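Local coordinates for gamma-hexachlorocyclohexane dehydrochlorinase (Novosphingobium barchaimii LL02, PDB 5KVB), which probably catalyses two successive 1,2-anti dehydrochlorinations that convert the pollutant lindane, by way of gamma-pentachlorocyclohexene, to a tetrachlorocyclohexadiene, at residues Glu109-Ile114 / Gly148-Pro153. Numbering follows the deposited sequence.
Sequences EGNQSI and GIHFVP
Ser113 meets the backbone of His150 and Phe151 with its hydroxyl, a direct hydrogen-bonded link between the start of strand 113-127 and the C-terminal tail. Ser113 OG, anti to its own carbonyl carbon (chi1 -76°), is turned to the tail and accepts from Phe151 N over 3.0 Å, nearly straight at 163°. The hydroxyl OG of Ser113 also lies 3.3 Å from His150 CA. Ser113 CB comes within 3.7 Å of Phe151 CD2, while Ile114 O lies at the ring edge, near its plane, 4.0 Å from Phe151 CE2. A water extends the link: its O accepts from Ser113 N and donates to Ile149 O, 2.8 Å away, and sits over one face of the His150 imidazole, toward its rim. Further out, Asn106 of strand 94-107 bonds to Ser113 OG through OD1 and weakly to Phe151 O through ND2. An alanine at Ser113 would probably leave both Phe151 N and Asn106 OD1 without this partner. Phe151 also meets Tyr142 of the second subunit, their rings close to parallel, and Ile149 packs on its counterparts in both other subunits. One buried hydroxyl, held by two hydrogen bonds, thus ties an irregular tail to an inner strand of the NTF2-like sheet, where subunits meet.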
loop_
_atom_site.group_PDB
_atom_site.type_symbol
_atom_site.label_atom_id
_atom_site.label_comp_id
_atom_site.label_asym_id
_atom_site.label_seq_id
_atom_site.Cartn_x
_atom_site.Cartn_y
_atom_site.Cartn_z
ATOM N N GLU A 109 2.620 -27.793 1.414
ATOM C CA GLU A 109 1.773 -28.724 2.165
ATOM C C GLU A 109 0.304 -28.637 1.743
ATOM O O GLU A 109 -0.343 -27.607 1.935
ATOM C CB GLU A 109 1.895 -28.451 3.669
ATOM C CG GLU A 109 1.049 -29.370 4.547
ATOM C CD GLU A 109 1.518 -30.810 4.503
ATOM O OE1 GLU A 109 2.723 -31.038 4.262
ATOM O OE2 GLU A 109 0.681 -31.716 4.708
ATOM N N GLY A 110 -0.226 -29.716 1.172
ATOM C CA GLY A 110 -1.614 -29.745 0.745
ATOM C C GLY A 110 -1.952 -28.961 -0.513
ATOM O O GLY A 110 -3.123 -28.889 -0.896
ATOM N N ASN A 111 -0.939 -28.376 -1.157
ATOM C CA ASN A 111 -1.131 -27.530 -2.342
ATOM C C ASN A 111 -2.169 -26.426 -2.128
ATOM O O ASN A 111 -2.946 -26.111 -3.027
ATOM C CB ASN A 111 -1.538 -28.380 -3.559
ATOM C CG ASN A 111 -1.522 -27.590 -4.864
ATOM O OD1 ASN A 111 -0.583 -26.843 -5.138
ATOM N ND2 ASN A 111 -2.581 -27.730 -5.658
ATOM N N GLN A 112 -2.157 -25.823 -0.943
ATOM C CA GLN A 112 -3.164 -24.847 -0.555
ATOM C C GLN A 112 -2.752 -23.418 -0.875
ATOM O O GLN A 112 -1.598 -23.045 -0.674
ATOM C CB GLN A 112 -3.440 -24.938 0.945
ATOM C CG GLN A 112 -3.833 -26.315 1.429
ATOM C CD GLN A 112 -3.902 -26.389 2.939
ATOM O OE1 GLN A 112 -2.963 -26.844 3.595
ATOM N NE2 GLN A 112 -5.008 -25.937 3.497
ATOM N N SER A 113 -3.697 -22.614 -1.347
ATOM C CA SER A 113 -3.458 -21.174 -1.391
ATOM C C SER A 113 -3.913 -20.569 -0.069
ATOM O O SER A 113 -4.914 -20.989 0.510
ATOM C CB SER A 113 -4.175 -20.515 -2.571
ATOM O OG SER A 113 -3.507 -20.778 -3.795
ATOM N N ILE A 114 -3.160 -19.576 0.403
ATOM C CA ILE A 114 -3.334 -19.004 1.738
ATOM C C ILE A 114 -3.385 -17.478 1.670
ATOM O O ILE A 114 -2.636 -16.868 0.901
ATOM C CB ILE A 114 -2.168 -19.394 2.683
ATOM C CG1 ILE A 114 -1.940 -20.912 2.701
ATOM C CG2 ILE A 114 -2.392 -18.845 4.102
ATOM C CD1 ILE A 114 -3.038 -21.688 3.376
ATOM N N GLY A 148 -11.051 -23.854 -2.669
ATOM C CA GLY A 148 -11.521 -23.743 -4.038
ATOM C C GLY A 148 -10.789 -22.705 -4.865
ATOM O O GLY A 148 -11.113 -22.502 -6.035
ATOM N N ILE A 149 -9.803 -22.051 -4.261
ATOM C CA ILE A 149 -9.034 -21.014 -4.945
ATOM C C ILE A 149 -7.557 -21.366 -4.964
ATOM O O ILE A 149 -6.976 -21.676 -3.923
ATOM C CB ILE A 149 -9.220 -19.634 -4.271
ATOM C CG1 ILE A 149 -10.665 -19.161 -4.429
ATOM C CG2 ILE A 149 -8.245 -18.602 -4.854
ATOM C CD1 ILE A 149 -11.002 -17.938 -3.614
ATOM N N HIS A 150 -6.958 -21.329 -6.150
ATOM C CA HIS A 150 -5.530 -21.561 -6.293
ATOM C C HIS A 150 -4.916 -20.463 -7.150
ATOM O O HIS A 150 -5.327 -20.251 -8.298
ATOM C CB HIS A 150 -5.256 -22.938 -6.905
ATOM C CG HIS A 150 -5.648 -24.072 -6.014
ATOM N ND1 HIS A 150 -4.827 -24.555 -5.016
ATOM C CD2 HIS A 150 -6.783 -24.809 -5.961
ATOM C CE1 HIS A 150 -5.441 -25.544 -4.389
ATOM N NE2 HIS A 150 -6.627 -25.717 -4.943
ATOM N N PHE A 151 -3.929 -19.764 -6.591
ATOM C CA PHE A 151 -3.278 -18.680 -7.318
ATOM C C PHE A 151 -2.401 -19.259 -8.418
ATOM O O PHE A 151 -1.448 -19.989 -8.146
ATOM C CB PHE A 151 -2.449 -17.791 -6.378
ATOM C CG PHE A 151 -3.255 -17.141 -5.288
ATOM C CD1 PHE A 151 -4.346 -16.335 -5.597
ATOM C CD2 PHE A 151 -2.926 -17.337 -3.954
ATOM C CE1 PHE A 151 -5.095 -15.743 -4.593
ATOM C CE2 PHE A 151 -3.663 -16.746 -2.944
ATOM C CZ PHE A 151 -4.751 -15.945 -3.257
ATOM N N VAL A 152 -2.737 -18.933 -9.659
ATOM C CA VAL A 152 -2.037 -19.458 -10.826
ATOM C C VAL A 152 -1.604 -18.338 -11.786
ATOM O O VAL A 152 -2.230 -17.282 -11.828
ATOM C CB VAL A 152 -2.935 -20.463 -11.593
ATOM C CG1 VAL A 152 -3.154 -21.721 -10.772
ATOM C CG2 VAL A 152 -4.271 -19.822 -11.943
ATOM N N PRO A 153 -0.538 -18.571 -12.570
ATOM C CA PRO A 153 -0.099 -17.605 -13.585
ATOM C C PRO A 153 -1.054 -17.556 -14.783
ATOM O O PRO A 153 -1.891 -18.452 -14.918
ATOM C CB PRO A 153 1.277 -18.138 -13.994
ATOM C CG PRO A 153 1.194 -19.599 -13.740
ATOM C CD PRO A 153 0.339 -19.756 -12.520
HETATM O O HOH W 1 -6.431 -23.416 -1.856
#